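Local structure of pentacotripeptide-repeat region of PRORP domain-containing protein (Brachypodium distachyon, 4ME2) at residues P112-R115 with L120-T123; E149-A154 with E160-G165; A194-G199 with A223-A228; Y205-M210 with A231-R236. The protein is a pentatricopeptide repeat protein of helix-turn-helix units that probably binds RNA, including group II intron RNA of the chloroplast, in a sequence-specific manner. All coordinates share one frame; numbering follows the deposited sequence.

Contact 1. Residues P112-R115 with L120-T123; sequences PWYR and LYAT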
loop_
_atom_site.group_PDB
_atom_site.type_symbol
_atom_site.label_atom_id
_atom_site.label_comp_id
_atom_site.label_asym_id
_atom_site.label_seq_id
_atom_site.Cartn_x
_atom_site.Cartn_y
_atom_site.Cartn_z
ATOM N N PRO A 112 -7.417 -3.650 16.131
ATOM C CA PRO A 112 -7.355 -2.438 16.949
ATOM C C PRO A 112 -5.953 -1.850 17.110
ATOM O O PRO A 112 -5.825 -0.644 17.294
ATOM C CB PRO A 112 -7.877 -2.906 18.311
ATOM C CG PRO A 112 -8.743 -4.074 18.005
ATOM C CD PRO A 112 -8.085 -4.758 16.838
ATOM N N TRP A 113 -4.915 -2.683 17.055
ATOM C CA TRP A 113 -3.541 -2.211 17.235
ATOM C C TRP A 113 -2.896 -1.653 15.988
ATOM O O TRP A 113 -1.804 -1.075 16.050
ATOM C CB TRP A 113 -2.679 -3.316 17.841
ATOM C CG TRP A 113 -2.833 -4.638 17.146
ATOM C CD1 TRP A 113 -3.576 -5.736 17.563
ATOM C CD2 TRP A 113 -2.249 -5.032 15.862
ATOM N NE1 TRP A 113 -3.477 -6.765 16.654
ATOM C CE2 TRP A 113 -2.696 -6.406 15.614
ATOM C CE3 TRP A 113 -1.412 -4.413 14.940
ATOM C CZ2 TRP A 113 -2.312 -7.109 14.477
ATOM C CZ3 TRP A 113 -1.033 -5.129 13.796
ATOM C CH2 TRP A 113 -1.472 -6.445 13.574
ATOM N N TYR A 114 -3.568 -1.794 14.847
ATOM C CA TYR A 114 -2.953 -1.467 13.556
ATOM C C TYR A 114 -2.668 0.018 13.356
ATOM O O TYR A 114 -3.506 0.866 13.666
ATOM C CB TYR A 114 -3.812 -1.994 12.404
ATOM C CG TYR A 114 -3.175 -1.820 11.046
ATOM C CD1 TYR A 114 -2.173 -2.684 10.609
ATOM C CD2 TYR A 114 -3.570 -0.785 10.199
ATOM C CE1 TYR A 114 -1.585 -2.524 9.367
ATOM C CE2 TYR A 114 -2.983 -0.617 8.953
ATOM C CZ TYR A 114 -1.989 -1.488 8.548
ATOM O OH TYR A 114 -1.401 -1.341 7.317
ATOM N N ARG A 115 -1.479 0.311 12.836
ATOM C CA ARG A 115 -1.097 1.659 12.412
ATOM C C ARG A 115 -0.587 1.666 10.970
ATOM O O ARG A 115 0.457 1.078 10.677
ATOM C CB ARG A 115 -0.021 2.227 13.327
ATOM C CG ARG A 115 -0.517 2.594 14.712
ATOM C CD ARG A 115 0.394 2.012 15.776
ATOM N NE ARG A 115 1.664 2.727 15.906
ATOM C CZ ARG A 115 1.868 3.776 16.700
ATOM N NH1 ARG A 115 0.882 4.262 17.444
ATOM N NH2 ARG A 115 3.062 4.349 16.744
ATOM N N LEU A 120 5.510 -0.131 4.697
ATOM C CA LEU A 120 5.116 -1.536 4.644
ATOM C C LEU A 120 4.341 -1.777 3.354
ATOM O O LEU A 120 4.584 -2.757 2.634
ATOM C CB LEU A 120 4.261 -1.917 5.853
ATOM C CG LEU A 120 3.730 -3.356 5.850
ATOM C CD1 LEU A 120 4.865 -4.367 5.708
ATOM C CD2 LEU A 120 2.915 -3.625 7.106
ATOM N N TYR A 121 3.419 -0.871 3.050
ATOM C CA TYR A 121 2.699 -0.967 1.783
ATOM C C TYR A 121 3.665 -0.945 0.594
ATOM O O TYR A 121 3.475 -1.677 -0.380
ATOM C CB TYR A 121 1.644 0.134 1.648
ATOM C CG TYR A 121 0.517 0.063 2.662
ATOM C CD1 TYR A 121 0.162 -1.145 3.282
ATOM C CD2 TYR A 121 -0.205 1.209 2.998
ATOM C CE1 TYR A 121 -0.878 -1.201 4.203
ATOM C CE2 TYR A 121 -1.248 1.160 3.915
ATOM C CZ TYR A 121 -1.580 -0.036 4.520
ATOM O OH TYR A 121 -2.617 -0.076 5.434
ATOM N N ALA A 122 4.698 -0.107 0.671
ATOM C CA ALA A 122 5.695 -0.034 -0.392
ATOM C C ALA A 122 6.352 -1.390 -0.619
ATOM O O ALA A 122 6.582 -1.778 -1.764
ATOM C CB ALA A 122 6.744 1.033 -0.089
ATOM N N THR A 123 6.629 -2.113 0.465
ATOM C CA THR A 123 7.223 -3.448 0.368
ATOM C C THR A 123 6.303 -4.446 -0.353
ATOM O O THR A 123 6.764 -5.238 -1.183
ATOM C CB THR A 123 7.672 -3.963 1.748
ATOM O OG1 THR A 123 8.746 -3.133 2.215
ATOM C CG2 THR A 123 8.167 -5.404 1.658
#

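Contact 2. Residues E149-A154 with E160-G165; sequences EKERGA and EGVWVG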
loop_
_atom_site.group_PDB
_atom_site.type_symbol
_atom_site.label_atom_id
_atom_site.label_comp_id
_atom_site.label_asym_id
_atom_site.label_seq_id
_atom_site.Cartn_x
_atom_site.Cartn_y
_atom_site.Cartn_z
ATOM N N GLU A 149 -8.483 4.471 4.701
ATOM C CA GLU A 149 -8.203 4.331 6.129
ATOM C C GLU A 149 -7.653 5.623 6.743
ATOM O O GLU A 149 -7.854 5.882 7.925
ATOM C CB GLU A 149 -7.290 3.133 6.429
ATOM C CG GLU A 149 -5.828 3.324 6.060
ATOM C CD GLU A 149 -5.034 2.028 6.032
ATOM O OE1 GLU A 149 -5.581 0.966 6.392
ATOM O OE2 GLU A 149 -3.849 2.078 5.656
ATOM N N LYS A 150 -6.983 6.441 5.937
ATOM C CA LYS A 150 -6.487 7.727 6.413
ATOM C C LYS A 150 -7.609 8.754 6.467
ATOM O O LYS A 150 -7.823 9.397 7.492
ATOM C CB LYS A 150 -5.361 8.239 5.515
ATOM C CG LYS A 150 -4.158 7.317 5.426
ATOM C CD LYS A 150 -3.322 7.337 6.695
ATOM C CE LYS A 150 -2.639 8.684 6.876
ATOM N NZ LYS A 150 -1.667 8.655 8.003
ATOM N N GLU A 151 -8.332 8.895 5.362
ATOM C CA GLU A 151 -9.311 9.971 5.224
ATOM C C GLU A 151 -10.571 9.759 6.056
ATOM O O GLU A 151 -11.167 10.720 6.543
ATOM C CB GLU A 151 -9.653 10.197 3.752
ATOM C CG GLU A 151 -8.460 10.658 2.936
ATOM C CD GLU A 151 -8.827 11.071 1.526
ATOM O OE1 GLU A 151 -8.031 11.810 0.910
ATOM O OE2 GLU A 151 -9.900 10.662 1.035
ATOM N N ARG A 152 -10.967 8.503 6.232
ATOM C CA ARG A 152 -12.130 8.176 7.051
ATOM C C ARG A 152 -11.725 7.757 8.471
ATOM O O ARG A 152 -12.566 7.317 9.257
ATOM C CB ARG A 152 -12.967 7.084 6.375
ATOM C CG ARG A 152 -13.382 7.402 4.945
ATOM C CD ARG A 152 -14.171 6.252 4.332
ATOM N NE ARG A 152 -14.678 5.329 5.351
ATOM C CZ ARG A 152 -15.963 5.136 5.636
ATOM N NH1 ARG A 152 -16.907 5.788 4.968
ATOM N NH2 ARG A 152 -16.309 4.278 6.587
ATOM N N GLY A 153 -10.439 7.906 8.791
ATOM C CA GLY A 153 -9.910 7.582 10.117
ATOM C C GLY A 153 -10.249 8.654 11.134
ATOM O O GLY A 153 -10.910 9.638 10.802
ATOM N N ALA A 154 -9.776 8.466 12.367
ATOM C CA ALA A 154 -10.149 9.311 13.508
ATOM C C ALA A 154 -9.745 10.757 13.289
ATOM O O ALA A 154 -10.417 11.687 13.744
ATOM C CB ALA A 154 -9.518 8.776 14.780
ATOM N N GLU A 160 -6.627 20.568 10.157
ATOM C CA GLU A 160 -5.387 20.524 9.413
ATOM C C GLU A 160 -5.502 19.492 8.297
ATOM O O GLU A 160 -5.062 19.713 7.162
ATOM C CB GLU A 160 -4.279 20.098 10.362
ATOM C CG GLU A 160 -3.056 20.998 10.358
ATOM C CD GLU A 160 -2.012 20.581 11.380
ATOM O OE1 GLU A 160 -2.374 19.971 12.412
ATOM O OE2 GLU A 160 -0.817 20.870 11.154
ATOM N N GLY A 161 -6.111 18.363 8.636
ATOM C CA GLY A 161 -6.311 17.288 7.682
ATOM C C GLY A 161 -5.459 16.069 7.970
ATOM O O GLY A 161 -4.479 16.138 8.712
ATOM N N VAL A 162 -5.823 14.952 7.359
ATOM C CA VAL A 162 -5.178 13.691 7.667
ATOM C C VAL A 162 -3.743 13.621 7.177
ATOM O O VAL A 162 -2.975 12.801 7.660
ATOM C CB VAL A 162 -5.953 12.503 7.074
ATOM C CG1 VAL A 162 -7.332 12.407 7.701
ATOM C CG2 VAL A 162 -6.061 12.635 5.562
ATOM N N TRP A 163 -3.384 14.476 6.228
ATOM C CA TRP A 163 -2.142 14.296 5.493
ATOM C C TRP A 163 -1.038 15.248 5.828
ATOM O O TRP A 163 0.115 14.973 5.515
ATOM C CB TRP A 163 -2.399 14.395 4.006
ATOM C CG TRP A 163 -3.297 13.341 3.434
ATOM C CD1 TRP A 163 -4.596 13.491 2.992
ATOM C CD2 TRP A 163 -2.967 11.949 3.180
ATOM N NE1 TRP A 163 -5.082 12.313 2.505
ATOM C CE2 TRP A 163 -4.160 11.351 2.589
ATOM C CE3 TRP A 163 -1.854 11.169 3.381
ATOM C CZ2 TRP A 163 -4.213 10.024 2.230
ATOM C CZ3 TRP A 163 -1.914 9.829 3.011
ATOM C CH2 TRP A 163 -3.069 9.274 2.448
ATOM N N VAL A 164 -1.364 16.380 6.446
ATOM C CA VAL A 164 -0.359 17.418 6.724
ATOM C C VAL A 164 0.820 16.938 7.585
ATOM O O VAL A 164 1.945 17.422 7.430
ATOM C CB VAL A 164 -1.009 18.689 7.317
ATOM C CG1 VAL A 164 0.037 19.665 7.839
ATOM C CG2 VAL A 164 -1.872 19.366 6.265
ATOM N N GLY A 165 0.565 15.981 8.474
ATOM C CA GLY A 165 1.611 15.437 9.337
ATOM C C GLY A 165 2.231 14.135 8.856
ATOM O O GLY A 165 2.988 13.495 9.591
#

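Contact 3. Residues A194-G199 with A223-A228; sequences AVRKGG and AAEVEA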
loop_
_atom_site.group_PDB
_atom_site.type_symbol
_atom_site.label_atom_id
_atom_site.label_comp_id
_atom_site.label_asym_id
_atom_site.label_seq_id
_atom_site.Cartn_x
_atom_site.Cartn_y
_atom_site.Cartn_z
ATOM N N ALA A 194 -2.665 13.132 -0.939
ATOM C CA ALA A 194 -1.746 13.585 0.107
ATOM C C ALA A 194 -1.099 14.938 -0.192
ATOM O O ALA A 194 -1.123 15.845 0.646
ATOM C CB ALA A 194 -0.680 12.534 0.374
ATOM N N VAL A 195 -0.524 15.068 -1.388
ATOM C CA VAL A 195 0.262 16.250 -1.751
ATOM C C VAL A 195 -0.600 17.415 -2.236
ATOM O O VAL A 195 -0.554 18.506 -1.664
ATOM C CB VAL A 195 1.338 15.917 -2.810
ATOM C CG1 VAL A 195 1.993 17.189 -3.329
ATOM C CG2 VAL A 195 2.383 14.975 -2.233
ATOM N N ARG A 196 -1.375 17.192 -3.292
ATOM C CA ARG A 196 -2.187 18.257 -3.875
ATOM C C ARG A 196 -3.318 18.697 -2.953
ATOM O O ARG A 196 -3.378 19.861 -2.553
ATOM C CB ARG A 196 -2.732 17.839 -5.241
ATOM C CG ARG A 196 -1.662 17.794 -6.318
ATOM C CD ARG A 196 -2.100 17.023 -7.555
ATOM N NE ARG A 196 -3.132 17.694 -8.347
ATOM C CZ ARG A 196 -2.930 18.749 -9.134
ATOM N NH1 ARG A 196 -1.730 19.305 -9.235
ATOM N NH2 ARG A 196 -3.942 19.263 -9.815
ATOM N N LYS A 197 -4.193 17.758 -2.608
ATOM C CA LYS A 197 -5.396 18.047 -1.827
ATOM C C LYS A 197 -5.168 18.065 -0.315
ATOM O O LYS A 197 -5.780 18.862 0.398
ATOM C CB LYS A 197 -6.501 17.041 -2.159
ATOM C CG LYS A 197 -7.298 17.361 -3.404
ATOM C CD LYS A 197 -8.309 16.254 -3.657
ATOM C CE LYS A 197 -9.628 16.801 -4.173
ATOM N NZ LYS A 197 -9.788 16.702 -5.655
ATOM N N GLY A 198 -4.302 17.181 0.171
ATOM C CA GLY A 198 -4.059 17.052 1.604
ATOM C C GLY A 198 -3.030 18.036 2.116
ATOM O O GLY A 198 -2.624 17.981 3.281
ATOM N N GLY A 199 -2.596 18.929 1.232
ATOM C CA GLY A 199 -1.636 19.966 1.581
ATOM C C GLY A 199 -0.400 19.441 2.283
ATOM O O GLY A 199 0.147 20.107 3.159
ATOM N N ALA A 223 0.819 13.888 -15.706
ATOM C CA ALA A 223 2.182 14.392 -15.858
ATOM C C ALA A 223 2.195 15.914 -15.926
ATOM O O ALA A 223 3.022 16.573 -15.295
ATOM C CB ALA A 223 2.834 13.799 -17.097
ATOM N N ALA A 224 1.260 16.472 -16.690
ATOM C CA ALA A 224 1.184 17.916 -16.850
ATOM C C ALA A 224 0.851 18.620 -15.529
ATOM O O ALA A 224 1.371 19.699 -15.258
ATOM C CB ALA A 224 0.173 18.274 -17.928
ATOM N N GLU A 225 -0.007 18.000 -14.715
ATOM C CA GLU A 225 -0.334 18.529 -13.389
ATOM C C GLU A 225 0.918 18.578 -12.515
ATOM O O GLU A 225 1.207 19.597 -11.886
ATOM C CB GLU A 225 -1.405 17.679 -12.699
ATOM C CG GLU A 225 -2.745 17.601 -13.413
ATOM C CD GLU A 225 -3.685 18.733 -13.054
ATOM O OE1 GLU A 225 -4.894 18.573 -13.285
ATOM O OE2 GLU A 225 -3.236 19.774 -12.538
ATOM N N VAL A 226 1.661 17.476 -12.489
ATOM C CA VAL A 226 2.872 17.406 -11.675
ATOM C C VAL A 226 3.902 18.427 -12.153
ATOM O O VAL A 226 4.533 19.105 -11.340
ATOM C CB VAL A 226 3.501 16.001 -11.660
ATOM C CG1 VAL A 226 4.716 15.992 -10.742
ATOM C CG2 VAL A 226 2.494 14.952 -11.209
ATOM N N GLU A 227 4.063 18.556 -13.468
ATOM C CA GLU A 227 4.989 19.549 -14.003
ATOM C C GLU A 227 4.614 20.961 -13.549
ATOM O O GLU A 227 5.486 21.773 -13.266
ATOM C CB GLU A 227 5.079 19.453 -15.527
ATOM C CG GLU A 227 5.708 18.151 -16.009
ATOM C CD GLU A 227 5.840 18.062 -17.521
ATOM O OE1 GLU A 227 5.407 18.998 -18.230
ATOM O OE2 GLU A 227 6.383 17.047 -18.006
ATOM N N ALA A 228 3.314 21.239 -13.462
ATOM C CA ALA A 228 2.829 22.515 -12.938
ATOM C C ALA A 228 3.237 22.689 -11.469
ATOM O O ALA A 228 3.730 23.747 -11.070
ATOM C CB ALA A 228 1.316 22.611 -13.100
#

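Contact 4. Residues Y205-M210 with A231-R236; sequences YMYRVM and ADWEAR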
loop_
_atom_site.group_PDB
_atom_site.type_symbol
_atom_site.label_atom_id
_atom_site.label_comp_id
_atom_site.label_asym_id
_atom_site.label_seq_id
_atom_site.Cartn_x
_atom_site.Cartn_y
_atom_site.Cartn_z
ATOM N N TYR A 205 12.154 15.979 -4.941
ATOM C CA TYR A 205 12.205 14.552 -5.252
ATOM C C TYR A 205 10.832 13.934 -5.544
ATOM O O TYR A 205 10.692 13.194 -6.507
ATOM C CB TYR A 205 12.932 13.774 -4.151
ATOM C CG TYR A 205 13.113 12.303 -4.449
ATOM C CD1 TYR A 205 13.698 11.881 -5.640
ATOM C CD2 TYR A 205 12.703 11.337 -3.535
ATOM C CE1 TYR A 205 13.864 10.538 -5.917
ATOM C CE2 TYR A 205 12.870 9.990 -3.798
ATOM C CZ TYR A 205 13.448 9.600 -4.992
ATOM O OH TYR A 205 13.621 8.270 -5.260
ATOM N N MET A 206 9.827 14.227 -4.724
ATOM C CA MET A 206 8.485 13.702 -4.989
ATOM C C MET A 206 7.973 14.150 -6.358
ATOM O O MET A 206 7.386 13.359 -7.097
ATOM C CB MET A 206 7.502 14.129 -3.905
ATOM C CG MET A 206 6.050 13.776 -4.197
ATOM S SD MET A 206 5.718 12.004 -4.255
ATOM C CE MET A 206 5.280 11.691 -2.548
ATOM N N TYR A 207 8.193 15.421 -6.683
ATOM C CA TYR A 207 7.743 15.966 -7.965
ATOM C C TYR A 207 8.416 15.272 -9.142
ATOM O O TYR A 207 7.765 14.936 -10.132
ATOM C CB TYR A 207 7.989 17.475 -8.039
ATOM C CG TYR A 207 7.227 18.277 -7.016
ATOM C CD1 TYR A 207 5.855 18.120 -6.860
ATOM C CD2 TYR A 207 7.878 19.205 -6.208
ATOM C CE1 TYR A 207 5.150 18.855 -5.922
ATOM C CE2 TYR A 207 7.184 19.941 -5.266
ATOM C CZ TYR A 207 5.823 19.765 -5.130
ATOM O OH TYR A 207 5.131 20.494 -4.201
ATOM N N ARG A 208 9.724 15.063 -9.038
ATOM C CA ARG A 208 10.471 14.449 -10.124
ATOM C C ARG A 208 10.041 13.000 -10.331
ATOM O O ARG A 208 9.902 12.552 -11.466
ATOM C CB ARG A 208 11.978 14.532 -9.872
ATOM C CG ARG A 208 12.518 15.954 -9.764
ATOM C CD ARG A 208 14.034 15.962 -9.669
ATOM N NE ARG A 208 14.625 15.128 -10.715
ATOM C CZ ARG A 208 15.921 15.071 -11.008
ATOM N NH1 ARG A 208 16.801 15.809 -10.340
ATOM N NH2 ARG A 208 16.337 14.274 -11.985
ATOM N N VAL A 209 9.833 12.282 -9.229
ATOM C CA VAL A 209 9.361 10.899 -9.293
ATOM C C VAL A 209 8.065 10.844 -10.095
ATOM O O VAL A 209 7.931 10.047 -11.026
ATOM C CB VAL A 209 9.115 10.312 -7.884
ATOM C CG1 VAL A 209 8.383 8.977 -7.969
ATOM C CG2 VAL A 209 10.432 10.142 -7.139
ATOM N N MET A 210 7.135 11.718 -9.724
ATOM C CA MET A 210 5.786 11.707 -10.279
ATOM C C MET A 210 5.731 12.231 -11.713
ATOM O O MET A 210 5.117 11.605 -12.576
ATOM C CB MET A 210 4.829 12.468 -9.362
ATOM C CG MET A 210 4.381 11.654 -8.155
ATOM S SD MET A 210 3.421 10.209 -8.659
ATOM C CE MET A 210 2.013 11.019 -9.416
ATOM N N ALA A 231 7.002 23.214 -11.328
ATOM C CA ALA A 231 7.287 24.593 -11.738
ATOM C C ALA A 231 7.002 25.571 -10.599
ATOM O O ALA A 231 7.789 26.483 -10.343
ATOM C CB ALA A 231 6.495 24.971 -12.985
ATOM N N ASP A 232 5.876 25.361 -9.919
ATOM C CA ASP A 232 5.494 26.163 -8.764
ATOM C C ASP A 232 6.587 26.068 -7.700
ATOM O O ASP A 232 7.003 27.078 -7.132
ATOM C CB ASP A 232 4.152 25.680 -8.216
ATOM C CG ASP A 232 3.585 26.597 -7.148
ATOM O OD1 ASP A 232 2.749 27.455 -7.494
ATOM O OD2 ASP A 232 3.961 26.456 -5.962
ATOM N N TRP A 233 7.063 24.850 -7.450
ATOM C CA TRP A 233 8.164 24.638 -6.514
ATOM C C TRP A 233 9.416 25.359 -6.954
ATOM O O TRP A 233 10.034 26.068 -6.164
ATOM C CB TRP A 233 8.406 23.143 -6.303
ATOM C CG TRP A 233 9.439 22.835 -5.260
ATOM C CD1 TRP A 233 9.241 22.607 -3.903
ATOM C CD2 TRP A 233 10.878 22.724 -5.463
ATOM N NE1 TRP A 233 10.432 22.365 -3.271
ATOM C CE2 TRP A 233 11.455 22.422 -4.150
ATOM C CE3 TRP A 233 11.719 22.842 -6.562
ATOM C CZ2 TRP A 233 12.816 22.247 -3.971
ATOM C CZ3 TRP A 233 13.093 22.665 -6.369
ATOM C CH2 TRP A 233 13.627 22.376 -5.103
ATOM N N GLU A 234 9.788 25.213 -8.222
ATOM C CA GLU A 234 11.011 25.835 -8.730
ATOM C C GLU A 234 10.989 27.358 -8.588
ATOM O O GLU A 234 11.979 27.958 -8.177
ATOM C CB GLU A 234 11.259 25.435 -10.183
ATOM C CG GLU A 234 11.826 24.036 -10.354
ATOM C CD GLU A 234 11.844 23.594 -11.805
ATOM O OE1 GLU A 234 11.112 24.193 -12.624
ATOM O OE2 GLU A 234 12.588 22.644 -12.128
ATOM N N ALA A 235 9.852 27.976 -8.909
ATOM C CA ALA A 235 9.720 29.434 -8.810
ATOM C C ALA A 235 9.923 29.925 -7.373
ATOM O O ALA A 235 10.278 31.087 -7.151
ATOM C CB ALA A 235 8.378 29.895 -9.359
ATOM N N ARG A 236 9.700 29.029 -6.412
ATOM C CA ARG A 236 9.958 29.302 -4.999
ATOM C C ARG A 236 11.434 29.081 -4.658
ATOM O O ARG A 236 12.062 29.945 -4.043
ATOM C CB ARG A 236 9.064 28.434 -4.101
ATOM C CG ARG A 236 7.589 28.816 -4.091
ATOM C CD ARG A 236 6.791 27.897 -3.175
ATOM N NE ARG A 236 6.151 26.796 -3.897
ATOM C CZ ARG A 236 6.055 25.550 -3.437
ATOM N NH1 ARG A 236 6.568 25.226 -2.257
ATOM N NH2 ARG A 236 5.454 24.619 -4.162
#

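Contact 1. Residues P112-R115 with L120-T123
Tyr-114 and Tyr-121 reach for each other from opposite directions and meet through their hydroxyls, with Tyr-114 OH at a hydrogen-bonding distance of 2.6 Å from Tyr-121 OH. The two rings stay further apart, Tyr-114 CZ lying 4.3 Å from Tyr-121 CZ. The approach differs at the two ends. Tyr-121 OH lies at the edge of the Tyr-114 ring, near its plane, whereas Tyr-114 OH comes to the Tyr-121 ring at a slant. There Tyr-114 OH also touches a ring carbon, 3.2 Å from Tyr-121 CE1. On the loop side, a chi1 of -174° sets the ring carbon CG of Tyr-114 opposite its own backbone nitrogen and sends the ring out from the chain toward helix 118-126. Tyr-121, with chi1 at -64°, lays its ring beside the backbone nitrogen, and its hydroxyl comes back to the loop. The stronger partner of that buried hydroxyl is Glu-149 OE2, with a weak one in Arg-109 NE; Phe-146 meets the Tyr-121 ring. The tyrosine pair thus ties the connection between helices 98-109 and 118-126 to the second of them, a link from the loop to the following helix within the helix-turn-helix array of a pentatricopeptide repeat protein.

Contact 2. Residues E149-A154 with E160-G165
Trp-163 NE1 donates to Glu-151 OE1 across 3.4 Å, a long and weak hydrogen bond that is nevertheless almost straight, the N-H...O angle being 171°. The acceptor sits at the edge of the indole, in its plane, while the carboxylate and indole planes are 73° apart. Glu-151 extends fully beyond CG to get there, and its CG also lies 4.1 Å from Val-162 CG2. Lys-150 covers the indole instead of meeting its edge. Its CB stands over the six-membered ring of Trp-163, 4.3 Å from the centroid, in a CH-pi contact, and Lys-150 CG approaches Trp-163 CH2 to 3.7 Å. Bends at the second and third torsions fold the lysine chain across that face of the ring, and CE passes Trp-163 CZ3 at 4.1 Å before NZ forms a salt bridge with Glu-166. In this array of pentatricopeptide-type helices, the indole is thereby tucked from the loop before helix 168-180 against the end of helix 133-151; Phe-146 meets it edge-to-face, and Ala-194 of helix 184-197 packs on it. With an alanine here in place of Trp-163, Glu-151 OE1 is likely to lose this donor and a gap to open between Lys-150 and Ala-194. The Val-162 side chain meets the backbone of the same helix end: CG1 lies 3.1 Å from Lys-150 O, while CG2 sits over the same indole face as Lys-150 CB, toward the rim. That carbonyl also takes a weak hydrogen bond from Gly-153 N, just past the point where Arg-152 departs from helical geometry.

Contact 3. Residues A194-G199 with A223-A228
Glu-225 on helix 220-236 crosses the guanidinium of Arg-196 on helix 184-197 at about a right angle, its CB over one face and its OE2 at a salt bridge. CB stands toward the rim of that face and is 3.8 Å from Arg-196 NH1. CG passes 4.1 Å from Arg-196 NH2. There the chain bends, chi2 being -87°, which swings the carboxylate back to the arginine and brings CD to 3.3 Å from Arg-196 NH2. At the tip OE2 forms the salt bridge, 2.9 Å from Arg-196 NH2, with OE1 of the same carboxylate more distant from that nitrogen at 3.7 Å. The distance is short but the aim is poor: the N-H...O angle is 120°, which makes the hydrogen bond weak, and the guanidinium and carboxylate planes are 61° apart. Arg-196 bends at chi3 and has a second charge to serve, since NH1 forms a salt bridge with Asp-229, one helical turn beyond Glu-225. Trp-188 packs against both Arg-196 and Glu-225. A leucine at Arg-196 would probably leave the carboxylates of Glu-225 and Asp-229 without their shared positive mate on helix 184-197. This is a surface salt bridge joining helices 184-197 and 220-236, which flank helix 204-216 in sequence, in the stacked helical array of a pentatricopeptide repeat protein.

Contact 4. Residues Y205-M210 with A231-R236
The last helical hairpin of the modelled chain, helices 204-216 and 220-236 running antiparallel in a protein of helix-turn-helix repeats, is held here near its open end by Tyr-207 packing on Trp-233. Tyr-207 uses one flank of its ring. CE2 lies 3.6 Å from Trp-233 CB and at the same distance from Trp-233 CD1, which sits at the edge of the tyrosine ring and in its plane. The contact falls on the CB and five-membered-ring end of the tryptophan, with the phenol and pyrrole centroids 5.5 Å apart and their planes at 56°, an oblique pairing of aromatics. With CG of Trp-233 opposite its backbone nitrogen (chi1 -175°), CD1 of the five-membered ring comes to Tyr-207 CE2 as well as CB, and the ring of His-237 also meets the tryptophan. Tyr-207 is buried, with Tyr-191 of helix 184-197 and Leu-230 also packing on it. Beyond the aromatic pair, Tyr-207 OH faces the edge of the Arg-236 guanidinium, whose plane is perpendicular to the phenol ring; at 4.1 Å from Tyr-207 OH, Arg-236 NH2 makes a contact and no hydrogen bond. The main partner of the arginine is on its own helix: a bend at chi3 turns it side-on to Asp-232, where Arg-236 NE and NH2 both donate to Asp-232 OD2, each at 3.0 Å from that single oxygen.

In the fold
The four contacts follow the chain from the middle of the helical array to its C-terminal end. Contact 1 closes before contact 2 opens, and their centres lie 15 Å apart; they meet directly through helices 118-126 and 133-151, which are consecutive in the chain. Contact 2 passes on to contact 3, about 17 Å away between centres, where Val-164 CG2 packs 3.4 Å from Gly-198 O. Contacts 3 and 4, with centres only 9 Å apart, share helix 220-236 and interleave along the sequence. Contacts 1 and 4 are about 28 Å apart between centres and do not touch, consistent with an elongated repeat array in which neighbouring helices pack in succession.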